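Local structure of N-acetylneuraminate lyase (Peptoclostridium difficile, 4WOZ) at residues A[16-21]-A[48-53]; A[199-204]-A[217-222]; A[53-58]-A[85-90]; A[40-45]-A[78-83]; A[228-233]-A[244-249]. The protein belongs to the dihydrodipicolinate synthetase family of TIM-barrel proteins and assembles as four chains. All coordinates share one frame; numbering follows the deposited sequence.

Interaction 1 (A[16-21]-A[48-53]); sequences KGIYSA and CKVDGL
Asp51 sets its CG anti to its own carbonyl carbon (chi1 -63°), which swings the carboxylate over to strand 17-21, where OD2 takes the backbone N of Ile18. The setting is a TIM barrel: 17-21 and 52-55 are neighbouring parallel strands of a beta-alpha-beta unit whose connecting helix is 34-48. The bond from Ile18 N to Asp51 OD2 is short, 2.6 Å, and nearly straight at 173°, and it uses the anti lone pair, on the side away from OD1. In return, Ile18 O accepts from Asp51 N at 2.8 Å, so the side chain and main chain of Asp51 together hold the backbone N and O of Ile18. Asp51 OD1 meanwhile pairs with Arg228 in helix 220-235. Further along, the exchange becomes ordinary parallel pairing, with Ser20 N donating to Gly52 O at 3.2 Å. Gly52 carries no side chain, and the Tyr19 ring lies against its backbone, CD2 being 3.5 Å from Gly52 C; the phenol oxygen is held by Met15 O. Ser20 and Leu53 face the helices instead, with Ser20 CB meeting Leu53 CD2. The Ser20 hydroxyl is hydrogen-bonded to Asn44 OD1 of helix 34-48, and on its flank a methyl group of the loop leading into strand 52-55 closes in: Val50 CG1 sits 3.3 Å from Ser20 OG.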
# COMPACT_ATOMS: atom_id res chain seq x y z
N LYS A 16 -2.64 -22.02 26.62
CA LYS A 16 -1.30 -21.46 26.43
C LYS A 16 -0.37 -22.51 25.85
O LYS A 16 -0.54 -23.70 26.09
CB LYS A 16 -0.75 -20.94 27.76
CG LYS A 16 -1.58 -19.80 28.34
CD LYS A 16 -0.97 -19.21 29.59
CE LYS A 16 -1.86 -18.11 30.15
NZ LYS A 16 -1.28 -17.46 31.35
N GLY A 17 0.62 -22.08 25.07
CA GLY A 17 1.55 -23.05 24.51
C GLY A 17 1.95 -22.84 23.07
O GLY A 17 1.56 -21.87 22.43
N ILE A 18 2.74 -23.79 22.56
CA ILE A 18 3.23 -23.76 21.18
C ILE A 18 2.35 -24.65 20.31
O ILE A 18 2.22 -25.84 20.58
CB ILE A 18 4.68 -24.29 21.11
CG1 ILE A 18 5.57 -23.50 22.07
CG2 ILE A 18 5.20 -24.19 19.68
CD1 ILE A 18 5.62 -22.02 21.79
N TYR A 19 1.76 -24.07 19.28
CA TYR A 19 0.90 -24.84 18.38
C TYR A 19 1.43 -24.86 16.95
O TYR A 19 1.84 -23.83 16.43
CB TYR A 19 -0.51 -24.24 18.32
CG TYR A 19 -1.30 -24.30 19.60
CD1 TYR A 19 -1.03 -23.44 20.66
CD2 TYR A 19 -2.36 -25.20 19.74
CE1 TYR A 19 -1.78 -23.46 21.82
CE2 TYR A 19 -3.13 -25.23 20.90
CZ TYR A 19 -2.83 -24.36 21.94
OH TYR A 19 -3.59 -24.39 23.08
N SER A 20 1.39 -26.03 16.32
CA SER A 20 1.82 -26.13 14.93
C SER A 20 0.59 -25.92 14.06
O SER A 20 -0.46 -26.53 14.30
CB SER A 20 2.39 -27.52 14.62
OG SER A 20 3.74 -27.65 15.04
N ALA A 21 0.70 -25.05 13.06
CA ALA A 21 -0.41 -24.84 12.14
C ALA A 21 -0.28 -26.08 11.24
O ALA A 21 0.58 -26.15 10.37
CB ALA A 21 -0.21 -23.56 11.32
N CYS A 48 8.21 -33.11 17.21
CA CYS A 48 8.24 -31.67 17.45
C CYS A 48 7.87 -31.34 18.89
O CYS A 48 8.29 -30.32 19.42
CB CYS A 48 7.28 -30.95 16.51
SG CYS A 48 7.68 -31.18 14.77
N LYS A 49 7.09 -32.22 19.53
CA LYS A 49 6.68 -32.01 20.92
C LYS A 49 5.92 -30.70 21.14
O LYS A 49 6.15 -30.01 22.13
CB LYS A 49 7.90 -32.04 21.84
CG LYS A 49 8.50 -33.43 22.10
CD LYS A 49 7.54 -34.31 22.89
CE LYS A 49 8.24 -35.55 23.46
NZ LYS A 49 8.81 -36.47 22.43
N VAL A 50 5.01 -30.36 20.24
CA VAL A 50 4.24 -29.14 20.41
C VAL A 50 3.15 -29.36 21.46
O VAL A 50 2.82 -30.50 21.79
CB VAL A 50 3.59 -28.67 19.09
CG1 VAL A 50 4.67 -28.20 18.12
CG2 VAL A 50 2.78 -29.79 18.47
N ASP A 51 2.60 -28.27 21.98
CA ASP A 51 1.55 -28.34 22.99
C ASP A 51 0.19 -28.63 22.37
O ASP A 51 -0.75 -29.02 23.06
CB ASP A 51 1.48 -27.03 23.76
CG ASP A 51 2.76 -26.74 24.52
OD1 ASP A 51 3.13 -27.57 25.37
OD2 ASP A 51 3.38 -25.69 24.27
N GLY A 52 0.09 -28.43 21.06
CA GLY A 52 -1.16 -28.66 20.39
C GLY A 52 -1.08 -28.37 18.91
O GLY A 52 -0.01 -28.03 18.39
N LEU A 53 -2.20 -28.53 18.23
CA LEU A 53 -2.27 -28.29 16.80
C LEU A 53 -3.36 -27.28 16.49
O LEU A 53 -4.40 -27.24 17.16
CB LEU A 53 -2.56 -29.59 16.04
CG LEU A 53 -1.56 -30.74 16.19
CD1 LEU A 53 -2.07 -31.96 15.43
CD2 LEU A 53 -0.20 -30.32 15.67

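Interaction 2 (A[199-204]-A[217-222]); sequences GFDEMM and GSTFNV
The backbone makes a brief 3-10 turn at Asp201 and Glu202, just after strand 195-198, and this faces the bend at Ser218 and Thr219 where strand 214-217 passes into helix 220-235. Asp201 and Thr219 meet end on. Thr219 places OG1 between its own N and carbonyl carbon (chi1 69°), so that hydroxyl and backbone N serve the same oxygen: Thr219 N gives a bond of 2.9 Å to Asp201 OD2, met nearly along the C-O axis, and Thr219 OG1 donates to it as well, at a modelled length so short that its exact value is doubtful. The other oxygen, Asp201 OD1, accepts from a water at 2.7 Å, and that water accepts in turn from Ser218 N. Next to this polar patch the Phe220 ring has Gly217 CA over the centre of one face, while Met204 brings its CE to 3.7 Å from Phe220 CZ, a Met-aromatic contact with the sulfur oblique to the ring. The loops belong to the C-terminal rim of the TIM barrel, and a bound 2-(acetylamino)-2-deoxy-D-mannose is about 12 Å from the Asp201 side chain. With donors on both oxygens, the buried carboxylate is fixed in rotation and ties two successive strand-to-helix loops together.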
# COMPACT_ATOMS: atom_id res chain seq x y z
N GLY A 199 1.99 -15.10 15.60
CA GLY A 199 1.80 -15.87 14.38
C GLY A 199 2.91 -15.65 13.38
O GLY A 199 2.80 -16.06 12.23
N PHE A 200 3.99 -15.00 13.81
CA PHE A 200 5.14 -14.72 12.95
C PHE A 200 6.37 -15.48 13.45
O PHE A 200 7.12 -14.97 14.28
CB PHE A 200 5.40 -13.22 12.94
CG PHE A 200 4.72 -12.50 14.07
CD1 PHE A 200 5.09 -12.74 15.39
CD2 PHE A 200 3.68 -11.62 13.82
CE1 PHE A 200 4.41 -12.13 16.44
CE2 PHE A 200 3.00 -10.99 14.87
CZ PHE A 200 3.37 -11.25 16.18
N ASP A 201 6.56 -16.69 12.94
CA ASP A 201 7.67 -17.56 13.33
C ASP A 201 9.03 -16.87 13.36
O ASP A 201 9.82 -17.09 14.29
CB ASP A 201 7.73 -18.77 12.40
CG ASP A 201 6.40 -19.54 12.34
OD1 ASP A 201 5.36 -18.98 12.75
OD2 ASP A 201 6.40 -20.69 11.86
N GLU A 202 9.31 -16.06 12.35
CA GLU A 202 10.59 -15.36 12.24
C GLU A 202 10.76 -14.22 13.24
O GLU A 202 11.82 -13.59 13.29
CB GLU A 202 10.79 -14.81 10.82
CG GLU A 202 9.83 -13.70 10.42
CD GLU A 202 8.48 -14.21 9.93
OE1 GLU A 202 7.94 -15.16 10.53
OE2 GLU A 202 7.95 -13.65 8.95
N MET A 203 9.72 -13.94 14.03
CA MET A 203 9.78 -12.87 15.02
C MET A 203 9.31 -13.37 16.39
O MET A 203 8.78 -12.60 17.20
CB MET A 203 8.92 -11.68 14.56
CG MET A 203 9.35 -11.09 13.21
SD MET A 203 8.37 -9.66 12.64
CE MET A 203 7.16 -10.45 11.60
N MET A 204 9.51 -14.65 16.63
CA MET A 204 9.10 -15.28 17.89
C MET A 204 9.75 -14.67 19.13
O MET A 204 9.06 -14.40 20.13
CB MET A 204 9.39 -16.79 17.83
CG MET A 204 8.98 -17.57 19.08
SD MET A 204 9.22 -19.35 18.89
CE MET A 204 7.69 -20.00 19.56
N GLY A 217 2.48 -21.47 14.61
CA GLY A 217 3.29 -21.30 13.42
C GLY A 217 3.33 -22.47 12.46
O GLY A 217 3.23 -23.63 12.85
N SER A 218 3.49 -22.14 11.18
CA SER A 218 3.55 -23.13 10.12
C SER A 218 4.89 -23.87 10.10
O SER A 218 4.93 -25.04 9.74
CB SER A 218 3.34 -22.44 8.77
OG SER A 218 4.44 -21.59 8.48
N THR A 219 5.97 -23.19 10.48
CA THR A 219 7.29 -23.82 10.45
C THR A 219 7.53 -24.76 11.62
O THR A 219 8.50 -25.51 11.61
CB THR A 219 8.42 -22.78 10.43
OG1 THR A 219 8.47 -22.08 11.68
CG2 THR A 219 8.20 -21.79 9.29
N PHE A 220 6.64 -24.74 12.60
CA PHE A 220 6.76 -25.61 13.77
C PHE A 220 6.56 -27.08 13.37
O PHE A 220 6.97 -27.98 14.10
CB PHE A 220 5.74 -25.21 14.84
CG PHE A 220 5.94 -23.81 15.38
CD1 PHE A 220 7.00 -23.02 14.95
CD2 PHE A 220 5.05 -23.28 16.31
CE1 PHE A 220 7.17 -21.71 15.42
CE2 PHE A 220 5.21 -21.98 16.79
CZ PHE A 220 6.27 -21.20 16.35
N ASN A 221 5.93 -27.31 12.22
CA ASN A 221 5.73 -28.68 11.74
C ASN A 221 7.08 -29.38 11.55
O ASN A 221 7.16 -30.60 11.66
CB ASN A 221 4.97 -28.67 10.42
CG ASN A 221 3.49 -28.40 10.59
OD1 ASN A 221 2.71 -29.32 10.85
ND2 ASN A 221 3.11 -27.14 10.46
N VAL A 222 8.12 -28.61 11.24
CA VAL A 222 9.45 -29.18 11.03
C VAL A 222 10.51 -28.58 11.94
O VAL A 222 11.63 -29.10 12.01
CB VAL A 222 9.94 -28.98 9.57
CG1 VAL A 222 9.11 -29.80 8.61
CG2 VAL A 222 9.89 -27.49 9.21
O HOH W 1 3.74 -19.10 10.60

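Interaction 3 (A[53-58]-A[85-90]); sequences LYVGGS and IKLIAQ
Tyr54 and Ile88 make the close-packed middle of this contact: the ring carbon Tyr54 CD1 rests 3.6 Å from Ile88 CG2, with CE1 almost as near. Tyr54 keeps CG anti to its backbone N (chi1 -174°), which carries the ring along the strand toward Gln90, and its OH comes to 3.4 Å from Gln90 CG. The phenol oxygen finds its polar partner in Ser115 OG, on the next strand but one. The backbones pair in a regular ladder, in which Val55 N binds Ile88 O at 2.9 Å and Gln90 N binds Val55 O at 2.8 Å, both nearly straight. Strands 52-55 and 86-90 are neighbours in the parallel TIM barrel, linked by helix 67-81 in a beta-alpha-beta unit; their segments 53-55 and 86-90 are inclined by 23°. Tyr54 and Ile88 look into the barrel; Leu53, Val55, Leu87 and Ala89 look out to the surrounding helices. Packing on that outer face is looser between the strands themselves. Val55 CG2 stays 4.4 Å from Leu87 CD2, and Ala89 contributes little; Val55 and Ala89 both pack on Phe74 of helix 67-81. Toward solvent lies the start of strand 86-90, where Ile85 and Lys86 are partly exposed; even so, Ile85 CD1 comes within 3.6 Å of Leu53 CG. At the other end the chain leaves the sheet at Gly56, whose O accepts a bond from Gln90 NE2 at 3.1 Å, approaching from above the carbonyl plane, while Gln90 OE1 accepts from Val117 N.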
# COMPACT_ATOMS: atom_id res chain seq x y z
N LEU A 53 -2.20 -28.53 18.23
CA LEU A 53 -2.27 -28.29 16.80
C LEU A 53 -3.36 -27.28 16.49
O LEU A 53 -4.40 -27.24 17.16
CB LEU A 53 -2.56 -29.59 16.04
CG LEU A 53 -1.56 -30.74 16.19
CD1 LEU A 53 -2.07 -31.96 15.43
CD2 LEU A 53 -0.20 -30.32 15.67
N TYR A 54 -3.09 -26.47 15.47
CA TYR A 54 -4.02 -25.46 14.98
C TYR A 54 -4.42 -26.08 13.65
O TYR A 54 -3.63 -26.14 12.71
CB TYR A 54 -3.28 -24.14 14.75
CG TYR A 54 -4.15 -22.97 14.38
CD1 TYR A 54 -4.84 -22.25 15.36
CD2 TYR A 54 -4.25 -22.54 13.05
CE1 TYR A 54 -5.60 -21.13 15.03
CE2 TYR A 54 -5.01 -21.43 12.71
CZ TYR A 54 -5.68 -20.73 13.70
OH TYR A 54 -6.44 -19.63 13.36
N VAL A 55 -5.65 -26.58 13.59
CA VAL A 55 -6.15 -27.26 12.41
C VAL A 55 -7.09 -26.41 11.55
O VAL A 55 -7.95 -25.70 12.07
CB VAL A 55 -6.88 -28.57 12.82
CG1 VAL A 55 -7.21 -29.40 11.59
CG2 VAL A 55 -5.99 -29.37 13.78
N GLY A 56 -6.89 -26.48 10.23
CA GLY A 56 -7.73 -25.73 9.31
C GLY A 56 -7.24 -24.33 9.01
O GLY A 56 -7.99 -23.50 8.50
N GLY A 57 -5.98 -24.06 9.33
CA GLY A 57 -5.45 -22.74 9.08
C GLY A 57 -4.94 -22.57 7.66
O GLY A 57 -5.01 -23.49 6.85
N SER A 58 -4.44 -21.38 7.37
CA SER A 58 -3.90 -21.06 6.05
C SER A 58 -2.84 -22.09 5.65
O SER A 58 -2.79 -22.53 4.51
CB SER A 58 -3.27 -19.66 6.10
OG SER A 58 -2.65 -19.34 4.87
N ILE A 85 -2.74 -34.08 23.01
CA ILE A 85 -2.42 -32.65 23.02
C ILE A 85 -3.68 -31.83 22.75
O ILE A 85 -4.73 -32.38 22.43
CB ILE A 85 -1.35 -32.28 21.96
CG1 ILE A 85 -1.89 -32.53 20.56
CG2 ILE A 85 -0.07 -33.06 22.22
CD1 ILE A 85 -0.96 -32.07 19.46
N LYS A 86 -3.55 -30.51 22.88
CA LYS A 86 -4.66 -29.59 22.67
C LYS A 86 -4.97 -29.37 21.19
O LYS A 86 -4.11 -29.52 20.33
CB LYS A 86 -4.34 -28.24 23.31
CG LYS A 86 -4.06 -28.33 24.80
CD LYS A 86 -3.46 -27.05 25.32
CE LYS A 86 -2.80 -27.27 26.68
NZ LYS A 86 -2.08 -26.05 27.14
N LEU A 87 -6.22 -29.01 20.92
CA LEU A 87 -6.67 -28.79 19.56
C LEU A 87 -7.47 -27.51 19.39
O LEU A 87 -8.42 -27.24 20.15
CB LEU A 87 -7.53 -29.96 19.08
CG LEU A 87 -6.86 -31.31 18.87
CD1 LEU A 87 -7.92 -32.35 18.53
CD2 LEU A 87 -5.83 -31.21 17.76
N ILE A 88 -7.08 -26.72 18.40
CA ILE A 88 -7.77 -25.48 18.08
C ILE A 88 -8.23 -25.64 16.63
O ILE A 88 -7.45 -26.04 15.76
CB ILE A 88 -6.85 -24.26 18.16
CG1 ILE A 88 -6.40 -24.04 19.61
CG2 ILE A 88 -7.58 -23.02 17.64
CD1 ILE A 88 -5.46 -22.85 19.78
N ALA A 89 -9.50 -25.34 16.38
CA ALA A 89 -10.02 -25.48 15.03
C ALA A 89 -10.30 -24.13 14.37
O ALA A 89 -11.06 -23.32 14.90
CB ALA A 89 -11.30 -26.31 15.06
N GLN A 90 -9.65 -23.88 13.24
CA GLN A 90 -9.88 -22.63 12.51
C GLN A 90 -11.12 -22.94 11.68
O GLN A 90 -11.08 -23.79 10.80
CB GLN A 90 -8.69 -22.31 11.58
CG GLN A 90 -8.62 -20.85 11.12
CD GLN A 90 -9.75 -20.46 10.17
OE1 GLN A 90 -10.33 -19.38 10.29
NE2 GLN A 90 -10.06 -21.33 9.21

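Interaction 4 (A[40-45]-A[78-83]); sequences IIRHNI and KDEVKE
Arg42 and Glu80 form the polar part of the first shell, a salt bridge of 2.8 Å between Arg42 NH1 and Glu80 OE2. The oxygen lies in the guanidinium plane and offers its anti lone pair, yet the two flat groups are turned 71° apart, and the bridge runs through NH1 to one oxygen rather than as a side-by-side pair. The same NH1 also makes a weak bond to Glu80 O. Next to this pair sits an apolar patch: Ile41 CG2 touches Val81 CG2 at 3.5 Å, and Ile45 CD1, one helical turn on, reaches the same methyl at 3.9 Å. Ile41 CG2 also packs on the aliphatic Glu80 CG, at 3.8 Å, linking the apolar and charged parts. The two helices, 34-48 and 67-81, are neighbours in the outer ring of a TIM barrel, and the patch looks inward to the sheet, where Ile41 and Val81 both touch Leu53 of strand 52-55. Torsions aim the charged ends: Glu80 has CG anti to its backbone N (chi1 -170°) and then bends, and Arg42 is folded twice along its chain to reach Glu80. A second shell fixes both ions. Arg42 NE pairs with Asp46 and NH2 with Glu84, while Glu80 OE1 is paired with Arg38, which also binds Asp79. Three acidic residues surround the guanidinium, which probably offsets the like charge of Lys82, whose NZ stands 5.5 Å from Arg42 NH1.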
# COMPACT_ATOMS: atom_id res chain seq x y z
N ILE A 40 1.95 -36.60 9.69
CA ILE A 40 2.29 -35.22 10.01
C ILE A 40 1.89 -34.96 11.46
O ILE A 40 2.68 -34.44 12.26
CB ILE A 40 1.53 -34.22 9.10
CG1 ILE A 40 2.02 -34.33 7.65
CG2 ILE A 40 1.72 -32.79 9.61
CD1 ILE A 40 1.23 -33.47 6.66
N ILE A 41 0.66 -35.34 11.80
CA ILE A 41 0.14 -35.16 13.14
C ILE A 41 1.03 -35.85 14.17
O ILE A 41 1.45 -35.24 15.15
CB ILE A 41 -1.29 -35.74 13.24
CG1 ILE A 41 -2.22 -34.93 12.33
CG2 ILE A 41 -1.77 -35.73 14.70
CD1 ILE A 41 -3.62 -35.49 12.23
N ARG A 42 1.32 -37.13 13.93
CA ARG A 42 2.17 -37.92 14.82
C ARG A 42 3.55 -37.30 14.96
O ARG A 42 4.16 -37.33 16.03
CB ARG A 42 2.30 -39.35 14.29
CG ARG A 42 1.09 -40.23 14.56
CD ARG A 42 1.37 -41.19 15.71
NE ARG A 42 1.65 -40.51 16.97
CZ ARG A 42 0.72 -40.02 17.78
NH1 ARG A 42 -0.57 -40.14 17.47
NH2 ARG A 42 1.06 -39.44 18.92
N HIS A 43 4.05 -36.74 13.86
CA HIS A 43 5.36 -36.11 13.84
C HIS A 43 5.38 -34.89 14.76
O HIS A 43 6.33 -34.69 15.52
CB HIS A 43 5.72 -35.69 12.41
CG HIS A 43 7.05 -35.02 12.29
ND1 HIS A 43 8.24 -35.69 12.45
CD2 HIS A 43 7.37 -33.74 12.00
CE1 HIS A 43 9.24 -34.85 12.27
NE2 HIS A 43 8.75 -33.66 11.99
N ASN A 44 4.33 -34.09 14.70
CA ASN A 44 4.23 -32.90 15.54
C ASN A 44 4.15 -33.25 17.02
O ASN A 44 4.72 -32.56 17.85
CB ASN A 44 3.01 -32.05 15.14
CG ASN A 44 3.32 -31.10 14.00
OD1 ASN A 44 4.20 -30.25 14.10
ND2 ASN A 44 2.58 -31.23 12.91
N ILE A 45 3.44 -34.32 17.34
CA ILE A 45 3.29 -34.74 18.73
C ILE A 45 4.54 -35.42 19.28
O ILE A 45 5.07 -35.03 20.32
CB ILE A 45 2.11 -35.72 18.90
CG1 ILE A 45 0.81 -35.06 18.45
CG2 ILE A 45 1.99 -36.16 20.38
CD1 ILE A 45 -0.36 -36.00 18.41
N LYS A 78 -8.59 -35.15 15.20
CA LYS A 78 -9.10 -35.51 16.52
C LYS A 78 -8.91 -36.99 16.81
O LYS A 78 -8.49 -37.36 17.91
CB LYS A 78 -10.59 -35.14 16.62
CG LYS A 78 -11.21 -35.44 17.98
CD LYS A 78 -10.51 -34.68 19.09
CE LYS A 78 -11.08 -35.05 20.46
NZ LYS A 78 -10.39 -34.30 21.54
N ASP A 79 -9.22 -37.84 15.84
CA ASP A 79 -9.07 -39.28 16.02
C ASP A 79 -7.62 -39.64 16.31
O ASP A 79 -7.33 -40.41 17.22
CB ASP A 79 -9.54 -40.02 14.78
CG ASP A 79 -9.46 -41.53 14.93
OD1 ASP A 79 -10.13 -42.07 15.84
OD2 ASP A 79 -8.72 -42.18 14.15
N GLU A 80 -6.71 -39.08 15.52
CA GLU A 80 -5.29 -39.35 15.66
C GLU A 80 -4.68 -38.80 16.95
O GLU A 80 -3.85 -39.45 17.57
CB GLU A 80 -4.53 -38.79 14.46
CG GLU A 80 -3.08 -39.24 14.39
CD GLU A 80 -2.95 -40.75 14.55
OE1 GLU A 80 -3.57 -41.49 13.76
OE2 GLU A 80 -2.23 -41.19 15.47
N VAL A 81 -5.09 -37.59 17.33
CA VAL A 81 -4.56 -36.97 18.54
C VAL A 81 -5.24 -37.49 19.80
O VAL A 81 -4.58 -37.74 20.81
CB VAL A 81 -4.74 -35.43 18.50
CG1 VAL A 81 -4.35 -34.83 19.84
CG2 VAL A 81 -3.89 -34.84 17.39
N LYS A 82 -6.56 -37.65 19.72
CA LYS A 82 -7.36 -38.11 20.85
C LYS A 82 -7.34 -37.04 21.94
O LYS A 82 -8.00 -36.01 21.81
CB LYS A 82 -6.82 -39.44 21.38
CG LYS A 82 -6.84 -40.56 20.34
CD LYS A 82 -6.23 -41.84 20.88
CE LYS A 82 -6.23 -42.95 19.82
NZ LYS A 82 -5.34 -42.62 18.66
N GLU A 83 -6.63 -37.27 23.02
CA GLU A 83 -6.40 -36.28 24.02
C GLU A 83 -4.99 -36.03 24.43
O GLU A 83 -4.68 -35.44 25.33
CB GLU A 83 -7.21 -36.52 25.23
CG GLU A 83 -8.46 -37.25 24.92
CD GLU A 83 -9.59 -36.35 24.72
OE1 GLU A 83 -10.65 -36.87 24.59
OE2 GLU A 83 -9.40 -35.17 24.70

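Interaction 5 (A[228-233]-A[244-249]); sequences RQIFEL and EVQHVT
Ile230 and Val245 stand where the two helical backbones come nearest, their CA atoms 6.2 Å apart; the segments 228-233 and 244-249 run antiparallel, at 155°, with their axes approaching to 9.3 Å. Between them the contact is made by side chains, without a hydrogen bond. Ile230 lays its CG1 against Val245 CG1 at 3.4 Å, closer than methyl and methylene carbons normally pack. Its CG1 is anti to the carbonyl carbon (chi1 -66°) and the chain runs on extended, carrying CD1 past the valine to Gln246 OE1 and Thr249 OG1, each 3.7 Å away. The second valine methyl, Val245 CG2, meets Leu233 CD1 at 4.0 Å, about one helical turn beyond Ile230, and Gln229 OE1 comes in from the exposed flank. Both polar neighbours of the isoleucine have partners of their own: Thr249 OG1 bonds Val245 O, at 3.0 Å, and Asn223, and Gln246 OE1 accepts from Leu205 N, while its NE2 bonds Asn250. On the second helix, His247 reaches Glu185 of a neighbouring subunit. It is a pair of antiparallel helices with a short connection, the last helix of the TIM barrel packing on the first of the C-terminal helices that follow it in this family.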
# COMPACT_ATOMS: atom_id res chain seq x y z
N ARG A 228 10.40 -24.24 20.43
CA ARG A 228 10.23 -24.40 21.86
C ARG A 228 11.44 -23.84 22.62
O ARG A 228 11.28 -23.21 23.67
CB ARG A 228 10.02 -25.88 22.22
CG ARG A 228 9.85 -26.13 23.72
CD ARG A 228 9.42 -27.56 24.01
NE ARG A 228 8.06 -27.84 23.56
CZ ARG A 228 6.96 -27.45 24.20
NH1 ARG A 228 7.06 -26.78 25.34
NH2 ARG A 228 5.76 -27.73 23.71
N GLN A 229 12.64 -24.07 22.09
CA GLN A 229 13.84 -23.54 22.75
C GLN A 229 13.78 -22.01 22.80
O GLN A 229 14.09 -21.41 23.83
CB GLN A 229 15.11 -23.99 22.02
CG GLN A 229 15.25 -25.51 21.89
CD GLN A 229 16.53 -25.93 21.19
OE1 GLN A 229 16.88 -25.39 20.13
NE2 GLN A 229 17.24 -26.89 21.77
N ILE A 230 13.38 -21.38 21.70
CA ILE A 230 13.29 -19.93 21.67
C ILE A 230 12.32 -19.42 22.73
O ILE A 230 12.66 -18.54 23.51
CB ILE A 230 12.80 -19.40 20.28
CG1 ILE A 230 13.85 -19.71 19.21
CG2 ILE A 230 12.56 -17.89 20.35
CD1 ILE A 230 13.40 -19.37 17.81
N PHE A 231 11.13 -20.00 22.76
CA PHE A 231 10.11 -19.60 23.73
C PHE A 231 10.58 -19.83 25.17
O PHE A 231 10.55 -18.93 25.99
CB PHE A 231 8.82 -20.40 23.46
CG PHE A 231 7.60 -19.85 24.15
CD1 PHE A 231 7.11 -18.60 23.81
CD2 PHE A 231 6.95 -20.59 25.13
CE1 PHE A 231 5.97 -18.08 24.45
CE2 PHE A 231 5.81 -20.09 25.78
CZ PHE A 231 5.32 -18.83 25.43
N GLU A 232 11.03 -21.04 25.45
CA GLU A 232 11.48 -21.38 26.80
C GLU A 232 12.75 -20.66 27.28
O GLU A 232 12.84 -20.30 28.45
CB GLU A 232 11.61 -22.90 26.92
CG GLU A 232 10.26 -23.55 27.17
CD GLU A 232 10.27 -25.06 27.06
OE1 GLU A 232 11.34 -25.67 27.28
OE2 GLU A 232 9.21 -25.64 26.78
N LEU A 233 13.72 -20.46 26.40
CA LEU A 233 14.92 -19.74 26.80
C LEU A 233 14.52 -18.31 27.16
O LEU A 233 15.01 -17.74 28.14
CB LEU A 233 15.94 -19.72 25.66
CG LEU A 233 16.71 -21.02 25.41
CD1 LEU A 233 17.37 -20.96 24.04
CD2 LEU A 233 17.76 -21.22 26.52
N GLU A 244 20.34 -16.60 19.37
CA GLU A 244 21.12 -17.49 18.53
C GLU A 244 20.24 -18.56 17.89
O GLU A 244 20.45 -18.94 16.74
CB GLU A 244 22.25 -18.13 19.33
CG GLU A 244 23.29 -18.79 18.45
CD GLU A 244 23.71 -17.89 17.29
OE1 GLU A 244 24.27 -16.80 17.55
OE2 GLU A 244 23.46 -18.27 16.13
N VAL A 245 19.24 -19.05 18.62
CA VAL A 245 18.35 -20.06 18.07
C VAL A 245 17.43 -19.39 17.03
O VAL A 245 17.06 -20.01 16.04
CB VAL A 245 17.49 -20.74 19.18
CG1 VAL A 245 16.51 -21.73 18.57
CG2 VAL A 245 18.40 -21.48 20.17
N GLN A 246 17.08 -18.13 17.27
CA GLN A 246 16.23 -17.38 16.34
C GLN A 246 17.01 -17.09 15.06
O GLN A 246 16.42 -17.00 13.99
CB GLN A 246 15.78 -16.06 16.96
CG GLN A 246 14.82 -15.28 16.07
CD GLN A 246 13.41 -15.87 16.05
OE1 GLN A 246 12.69 -15.78 17.04
NE2 GLN A 246 13.03 -16.46 14.93
N HIS A 247 18.33 -16.90 15.18
CA HIS A 247 19.17 -16.64 14.02
C HIS A 247 19.16 -17.85 13.09
O HIS A 247 18.96 -17.71 11.88
CB HIS A 247 20.61 -16.33 14.42
CG HIS A 247 20.84 -14.91 14.84
ND1 HIS A 247 20.16 -13.85 14.29
CD2 HIS A 247 21.71 -14.38 15.73
CE1 HIS A 247 20.61 -12.72 14.81
NE2 HIS A 247 21.55 -13.01 15.69
N VAL A 248 19.38 -19.03 13.65
CA VAL A 248 19.38 -20.25 12.85
C VAL A 248 17.97 -20.49 12.30
O VAL A 248 17.80 -20.90 11.15
CB VAL A 248 19.81 -21.48 13.69
CG1 VAL A 248 19.72 -22.75 12.84
CG2 VAL A 248 21.24 -21.28 14.19
N THR A 249 16.96 -20.23 13.13
CA THR A 249 15.59 -20.42 12.69
C THR A 249 15.27 -19.54 11.48
O THR A 249 14.61 -19.98 10.54
CB THR A 249 14.60 -20.08 13.84
OG1 THR A 249 14.61 -21.14 14.80
CG2 THR A 249 13.19 -19.93 13.30

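Interactions 1, 2 and 3 are all buried; 1 and 3 share Leu53 and strand 52-55 and rest on parallel main-chain pairing, with an aspartate side chain joining in at interaction 1. Interaction 4 sits outside them, where the helices before and after that strand in the chain meet, and changes to methyl packing topped by ion pairs. Interaction 2 joins loops at the barrel's rim, through a carboxylate gripped by backbone, hydroxyl and water. Interaction 5 is farthest from the chain's centre, only partly buried and wholly a matter of van der Waals packing; it shares helix 220-235 with interaction 2, and Arg228 ties it to Asp51 of interaction 1. Asn44 and Asn221 likewise bond interaction 4 to interaction 2.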